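Local coordinates for Ral guanine nucleotide dissociation stimulator-like 2 (Mus musculus, PDB 4JGW), which probably acts as a guanine nucleotide exchange factor for small G proteins and associates in vitro with the GTP-bound forms of Rap1A and H-Ras, at residues S47-L51 with A71-F75; L59-L63 with F75-L79; E10-V16 with V28-R34. One frame throughout, in Å; residues are numbered along the deposited sequence.

Interaction 1. Residues S47-L51 with A71-F75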
# COMPACT_ATOMS: atom_id res chain seq x y z
N SER A 47 7.36 12.79 28.50
CA SER A 47 6.17 11.97 28.70
C SER A 47 5.35 11.76 27.43
O SER A 47 5.48 12.50 26.45
CB SER A 47 5.29 12.55 29.81
OG SER A 47 4.69 13.77 29.42
N SER A 48 4.52 10.72 27.46
CA SER A 48 3.51 10.48 26.44
C SER A 48 2.27 9.91 27.11
O SER A 48 2.37 9.07 28.01
CB SER A 48 4.02 9.53 25.36
OG SER A 48 4.28 8.24 25.90
N ARG A 49 1.10 10.37 26.67
CA ARG A 49 -0.17 9.81 27.10
C ARG A 49 -0.94 9.34 25.86
O ARG A 49 -1.56 10.14 25.16
CB ARG A 49 -0.97 10.83 27.92
CG ARG A 49 -2.29 10.30 28.47
CD ARG A 49 -3.03 11.32 29.32
NE ARG A 49 -4.29 10.76 29.82
CZ ARG A 49 -5.01 11.26 30.82
NH1 ARG A 49 -4.61 12.35 31.47
NH2 ARG A 49 -6.13 10.65 31.18
N ARG A 50 -0.88 8.04 25.60
CA ARG A 50 -1.40 7.48 24.36
C ARG A 50 -2.67 6.66 24.56
O ARG A 50 -2.71 5.78 25.43
CB ARG A 50 -0.34 6.64 23.65
CG ARG A 50 0.97 7.38 23.41
CD ARG A 50 1.83 6.64 22.40
NE ARG A 50 3.13 7.29 22.22
CZ ARG A 50 4.25 6.93 22.85
NH1 ARG A 50 4.24 5.91 23.71
NH2 ARG A 50 5.37 7.58 22.61
N LEU A 51 -3.69 6.94 23.74
CA LEU A 51 -4.94 6.19 23.78
C LEU A 51 -4.70 4.75 23.32
O LEU A 51 -4.11 4.52 22.27
CB LEU A 51 -6.02 6.87 22.92
CG LEU A 51 -7.46 6.36 23.05
CD1 LEU A 51 -8.48 7.46 22.77
CD2 LEU A 51 -7.72 5.14 22.17
N ALA A 71 1.52 14.52 22.87
CA ALA A 71 1.53 13.41 23.83
C ALA A 71 1.23 12.04 23.21
O ALA A 71 1.46 11.01 23.84
CB ALA A 71 0.56 13.71 24.98
N ASP A 72 0.72 12.04 21.99
CA ASP A 72 0.33 10.82 21.29
C ASP A 72 0.44 11.07 19.78
O ASP A 72 -0.56 11.19 19.08
CB ASP A 72 -1.11 10.44 21.68
CG ASP A 72 -1.53 9.05 21.21
OD1 ASP A 72 -0.73 8.33 20.57
OD2 ASP A 72 -2.69 8.67 21.49
N MET A 73 1.68 11.16 19.30
CA MET A 73 1.92 11.61 17.92
C MET A 73 1.46 10.67 16.81
O MET A 73 1.17 11.13 15.70
CB MET A 73 3.37 12.09 17.70
CG MET A 73 4.40 11.61 18.70
SD MET A 73 5.99 12.45 18.52
CE MET A 73 5.87 13.76 19.73
N MET A 74 1.36 9.38 17.09
CA MET A 74 0.87 8.43 16.09
C MET A 74 -0.66 8.45 15.94
O MET A 74 -1.18 8.05 14.89
CB MET A 74 1.37 7.00 16.36
CG MET A 74 1.13 6.04 15.19
SD MET A 74 1.59 4.33 15.46
CE MET A 74 3.38 4.45 15.49
N PHE A 75 -1.36 8.91 16.97
CA PHE A 75 -2.82 8.78 17.02
C PHE A 75 -3.57 9.37 15.83
O PHE A 75 -4.35 8.68 15.19
CB PHE A 75 -3.39 9.35 18.32
CG PHE A 75 -4.88 9.18 18.43
CD1 PHE A 75 -5.43 7.98 18.86
CD2 PHE A 75 -5.73 10.22 18.07
CE1 PHE A 75 -6.80 7.82 18.95
CE2 PHE A 75 -7.11 10.07 18.16
CZ PHE A 75 -7.65 8.87 18.60
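Strand 47-51 meets the chain just where it leaves helix 68-71: the amide N of Arg49 reaches Ala71 O at 2.9 Å in a weak, bent hydrogen bond, and CA atoms come nearest at Ser48 with Ala71 and Arg50 with Asp72. The stronger tie comes from a side chain. Asp72 OD2 accepts the backbone N of Leu51 at 3.0 Å, the donor lying above the carboxylate plane, 49° out of it. With CG anti to its own N (chi1 -170°), Asp72 carries its carboxylate across to the strand. An aspartate suits this place because both oxygens are used: OD2 also accepts from His62 NE2, and OD1 pairs with Arg420. Arg50 contributes chiefly aliphatic carbon, its CG 3.4 Å from Asp72 OD1, while Ser48 CB packs on Ala71 O. The small methyl of Ala71, CB 3.8 Å from Arg49 N, is consistent with the close backbones. Leu51 CB lies 4.2 Å from Phe75 CE1. Both segments belong to the N-terminal Ras-GEF (REM) region. Strand 24-33 flanks 47-51, while helix 416-436 of the Ras-GEF (CDC25-homology) region brings Arg420 and Phe416 to Asp72 and Phe75, so the contact also joins the two regions.

Interaction 2. Residues L59-L63 with F75-L79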
# COMPACT_ATOMS: atom_id res chain seq x y z
N LEU A 59 -12.59 8.40 20.77
CA LEU A 59 -11.52 8.58 19.79
C LEU A 59 -11.53 10.00 19.23
O LEU A 59 -10.48 10.61 19.06
CB LEU A 59 -11.64 7.55 18.65
CG LEU A 59 -11.55 6.05 18.95
CD1 LEU A 59 -11.50 5.25 17.66
CD2 LEU A 59 -10.36 5.69 19.83
N VAL A 60 -12.73 10.51 18.97
CA VAL A 60 -12.92 11.86 18.42
C VAL A 60 -12.57 12.95 19.44
O VAL A 60 -12.01 13.99 19.07
CB VAL A 60 -14.35 12.05 17.84
CG1 VAL A 60 -14.61 13.51 17.47
CG2 VAL A 60 -14.55 11.14 16.63
N ARG A 61 -12.89 12.71 20.72
CA ARG A 61 -12.51 13.62 21.80
C ARG A 61 -10.99 13.75 21.89
O ARG A 61 -10.46 14.85 22.00
CB ARG A 61 -13.09 13.16 23.15
CG ARG A 61 -14.58 13.42 23.33
CD ARG A 61 -15.01 13.30 24.80
NE ARG A 61 -14.96 11.93 25.30
CZ ARG A 61 -15.96 11.05 25.21
NH1 ARG A 61 -17.11 11.38 24.63
NH2 ARG A 61 -15.81 9.82 25.69
N HIS A 62 -10.31 12.60 21.84
CA HIS A 62 -8.85 12.54 21.83
C HIS A 62 -8.28 13.16 20.55
O HIS A 62 -7.25 13.84 20.58
CB HIS A 62 -8.40 11.09 22.00
CG HIS A 62 -6.92 10.92 22.21
ND1 HIS A 62 -6.24 11.50 23.25
CD2 HIS A 62 -6.01 10.20 21.51
CE1 HIS A 62 -4.96 11.16 23.19
NE2 HIS A 62 -4.80 10.37 22.14
N LEU A 63 -8.97 12.95 19.43
CA LEU A 63 -8.59 13.52 18.13
C LEU A 63 -8.52 15.04 18.18
O LEU A 63 -7.58 15.65 17.65
CB LEU A 63 -9.60 13.10 17.05
CG LEU A 63 -9.20 12.75 15.61
CD1 LEU A 63 -10.34 13.11 14.66
CD2 LEU A 63 -7.89 13.38 15.14
N PHE A 75 -1.36 8.91 16.97
CA PHE A 75 -2.82 8.78 17.02
C PHE A 75 -3.57 9.37 15.83
O PHE A 75 -4.35 8.68 15.19
CB PHE A 75 -3.39 9.35 18.32
CG PHE A 75 -4.88 9.18 18.43
CD1 PHE A 75 -5.43 7.98 18.86
CD2 PHE A 75 -5.73 10.22 18.07
CE1 PHE A 75 -6.80 7.82 18.95
CE2 PHE A 75 -7.11 10.07 18.16
CZ PHE A 75 -7.65 8.87 18.60
N THR A 76 -3.33 10.66 15.57
CA THR A 76 -4.03 11.39 14.52
C THR A 76 -3.84 10.78 13.12
O THR A 76 -4.83 10.48 12.45
CB THR A 76 -3.66 12.90 14.53
OG1 THR A 76 -3.90 13.43 15.84
CG2 THR A 76 -4.47 13.69 13.51
N PRO A 77 -2.58 10.58 12.67
CA PRO A 77 -2.41 9.98 11.34
C PRO A 77 -2.90 8.53 11.25
O PRO A 77 -3.43 8.13 10.21
CB PRO A 77 -0.90 10.07 11.10
CG PRO A 77 -0.30 10.16 12.46
CD PRO A 77 -1.28 10.94 13.27
N ALA A 78 -2.72 7.77 12.33
CA ALA A 78 -3.19 6.38 12.38
C ALA A 78 -4.71 6.28 12.27
O ALA A 78 -5.22 5.46 11.52
CB ALA A 78 -2.69 5.69 13.65
N LEU A 79 -5.42 7.11 13.03
CA LEU A 79 -6.89 7.11 13.00
C LEU A 79 -7.39 7.51 11.62
O LEU A 79 -8.26 6.84 11.05
CB LEU A 79 -7.48 8.05 14.07
CG LEU A 79 -8.82 7.73 14.77
CD1 LEU A 79 -9.38 8.99 15.42
CD2 LEU A 79 -9.88 7.11 13.87
O HOH W 1 -5.10 15.83 16.87
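The ring of Phe75 is the main bump of this contact, pushed into a hollow on helix 59-63 that is walled by Leu59, His62 and Leu63. The two short helical segments, both in the REM region, run at 133° to each other with axes 10.7 Å apart, a separation that large side chains must bridge. Phe75 does so with CG anti to its backbone N (chi1 -178°), which carries the ring over to the other helix. There it forms an edge-to-face pair with His62: the imidazole edge stands over the phenyl face, CD2 3.2 Å above the plane and over its centre, with the ring planes at 74°. The far rim of the phenyl slides in beside the helix backbone, where CZ lies 3.4 Å from Leu59 O, near the plane of the ring. That carbonyl also receives the helical bond from Leu63 N, so the ring edge approaches an oxygen that already has its helical partner.

Leu79, one turn on from Phe75, makes a second, smaller bump. CB of Leu59 and CB of Leu63 line the phenyl ring, and Leu79 CD1 fills the gap between these two leucines, 3.8 Å from Leu63 CG and 4.2 Å from Leu59 CB. Leu63 extends CD2 to Thr76 CG2 at 3.8 Å, the two side chains crossing at about a right angle.

At this margin a water bridges the helices, donating to Leu63 O at 2.6 Å and hydrogen-bonding with Thr76 OG1. Threonine serves both sides, its methyl turned to leucine and its hydroxyl to the water. No direct hydrogen bond joins the segments; the chemistry is apolar and aromatic, and His62 belongs in it because Asp72 takes up its NE2, which fixes the imidazole's rotation and would probably polarise the ring edge presented to Phe75.

Interaction 3. Residues E10-V16 with V28-R34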
# COMPACT_ATOMS: atom_id res chain seq x y z
N GLU A 10 21.13 9.38 27.86
CA GLU A 10 21.14 8.27 28.81
C GLU A 10 20.05 8.47 29.85
O GLU A 10 19.99 9.51 30.51
CB GLU A 10 22.52 8.16 29.48
CG GLU A 10 22.81 6.79 30.11
CD GLU A 10 23.27 5.76 29.09
OE1 GLU A 10 24.36 5.95 28.50
OE2 GLU A 10 22.56 4.75 28.90
N GLU A 11 19.17 7.48 29.99
CA GLU A 11 18.03 7.58 30.91
C GLU A 11 18.35 7.06 32.31
O GLU A 11 19.24 6.22 32.49
CB GLU A 11 16.79 6.88 30.34
CG GLU A 11 16.90 5.36 30.20
CD GLU A 11 15.59 4.72 29.76
OE1 GLU A 11 14.85 5.35 28.97
OE2 GLU A 11 15.31 3.59 30.19
N ALA A 12 17.62 7.57 33.30
CA ALA A 12 17.80 7.20 34.70
C ALA A 12 16.59 6.46 35.27
O ALA A 12 16.74 5.62 36.16
CB ALA A 12 18.12 8.43 35.54
N SER A 13 15.41 6.77 34.75
CA SER A 13 14.15 6.20 35.25
C SER A 13 13.04 6.23 34.19
O SER A 13 12.95 7.17 33.40
CB SER A 13 13.69 6.95 36.50
OG SER A 13 12.51 6.38 37.04
N VAL A 14 12.21 5.18 34.18
CA VAL A 14 11.03 5.10 33.31
C VAL A 14 9.84 4.56 34.11
O VAL A 14 9.90 3.46 34.66
CB VAL A 14 11.27 4.21 32.05
CG1 VAL A 14 9.97 3.94 31.31
CG2 VAL A 14 12.28 4.86 31.11
N SER A 15 8.76 5.34 34.15
CA SER A 15 7.53 4.94 34.84
C SER A 15 6.37 4.80 33.87
O SER A 15 6.12 5.69 33.05
CB SER A 15 7.18 5.94 35.95
OG SER A 15 8.18 5.94 36.96
N VAL A 16 5.66 3.68 33.96
CA VAL A 16 4.53 3.38 33.07
C VAL A 16 3.30 2.97 33.88
O VAL A 16 3.36 2.05 34.69
CB VAL A 16 4.89 2.26 32.05
CG1 VAL A 16 3.73 2.00 31.09
CG2 VAL A 16 6.15 2.62 31.27
N VAL A 28 0.09 6.24 30.26
CA VAL A 28 1.05 7.32 30.49
C VAL A 28 2.44 6.72 30.70
O VAL A 28 2.61 5.76 31.45
CB VAL A 28 0.65 8.20 31.71
CG1 VAL A 28 1.56 9.42 31.80
CG2 VAL A 28 -0.80 8.64 31.61
N THR A 29 3.41 7.29 30.00
CA THR A 29 4.81 6.92 30.15
C THR A 29 5.61 8.16 30.51
O THR A 29 5.45 9.20 29.89
CB THR A 29 5.37 6.30 28.85
OG1 THR A 29 4.50 5.25 28.40
CG2 THR A 29 6.76 5.73 29.06
N SER A 30 6.44 8.04 31.54
CA SER A 30 7.29 9.15 31.97
C SER A 30 8.74 8.69 32.05
O SER A 30 9.10 7.84 32.86
CB SER A 30 6.82 9.70 33.32
OG SER A 30 7.38 10.97 33.57
N ARG A 31 9.57 9.27 31.19
CA ARG A 31 10.98 8.89 31.09
C ARG A 31 11.88 10.03 31.57
O ARG A 31 11.89 11.12 30.99
CB ARG A 31 11.34 8.50 29.65
CG ARG A 31 10.40 7.47 29.02
CD ARG A 31 10.56 7.42 27.50
NE ARG A 31 9.31 7.07 26.82
CZ ARG A 31 8.36 7.95 26.50
NH1 ARG A 31 8.50 9.24 26.79
NH2 ARG A 31 7.26 7.53 25.88
N GLN A 32 12.63 9.77 32.64
CA GLN A 32 13.58 10.73 33.17
C GLN A 32 14.97 10.46 32.60
O GLN A 32 15.53 9.38 32.81
CB GLN A 32 13.61 10.69 34.70
CG GLN A 32 14.54 11.71 35.36
CD GLN A 32 14.08 13.15 35.18
OE1 GLN A 32 13.02 13.54 35.68
NE2 GLN A 32 14.87 13.95 34.47
N TYR A 33 15.51 11.43 31.88
CA TYR A 33 16.85 11.34 31.32
C TYR A 33 17.85 12.10 32.18
O TYR A 33 17.50 13.05 32.88
CB TYR A 33 16.87 11.87 29.89
CG TYR A 33 16.21 10.97 28.87
CD1 TYR A 33 14.85 11.08 28.59
CD2 TYR A 33 16.94 9.99 28.20
CE1 TYR A 33 14.23 10.25 27.65
CE2 TYR A 33 16.34 9.15 27.27
CZ TYR A 33 14.99 9.28 27.00
OH TYR A 33 14.39 8.45 26.08
N ARG A 34 19.11 11.66 32.13
CA ARG A 34 20.20 12.36 32.78
C ARG A 34 20.51 13.64 32.00
O ARG A 34 20.41 13.64 30.77
CB ARG A 34 21.45 11.47 32.85
CG ARG A 34 21.35 10.33 33.85
CD ARG A 34 22.65 9.55 33.92
NE ARG A 34 22.60 8.47 34.91
CZ ARG A 34 22.33 7.20 34.63
NH1 ARG A 34 22.08 6.81 33.38
NH2 ARG A 34 22.30 6.30 35.60
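Glu10 opens the pairing through its carbonyl, which accepts Arg34 N at 2.8 Å. Its side chain runs alongside Arg34, CG 3.4 Å from NH1, though the charged groups stay apart. Glu11 forms a non-hydrogen-bonded pair with Tyr33 and lays CB 3.8 Å from ring atom CD2. Next comes a classic beta bulge: Ala12 N and Ser13 N both donate to Gln32 O, at 2.8 and 3.3 Å, and the register shifts by one. The methyl of Ala12 points toward the other strand and touches Arg34 CG, on the side of a guanidinium face; its small size probably suits the bulge. From Ser13 the antiparallel ladder is regular, Ser13 and Ser15 making hydrogen-bonded pairs with Gln32 and Ser30. Gln32, with CG anti to its N (chi1 -178°) and bent at chi2, brings NE2 to Tyr33 O and Pro43 O. On the other face, Val14 CG2 rests 3.8 Å from Arg31 CG and Val16 CG2 3.9 Å from Thr29 CG2; beta-branched residues suit such extended chains. In their hairpin, strand 11-21 is outermost within this chain, whereas 24-33 is flanked on its other side by strand 46-54, with which Thr29 and Arg31 form backbone hydrogen bonds, to Ser48 and Arg46.

Overall arrangement
From the N terminus, interaction 3 closes first, folding the chain back on itself as the hairpin of strands 11-21 and 24-33. After a loop the chain returns as strand 46-54 beside 24-33, and interaction 1 then closes a longer loop that holds helices 56-63 and 68-71. Interaction 2 overlaps that loop rather than nesting in it: 59-63 lies inside, while 75-79 starts at the shared Phe75 and runs beyond. Besides this residue and a polar tie, Leu51 packing on Leu59 joins interactions 1 and 2. Interaction 3 meets interaction 1 through the sheet but stays about 10 Å from interaction 2, nearest atoms. Together they join the N-terminal sheet to the first helices of the N-terminal Ras-GEF region.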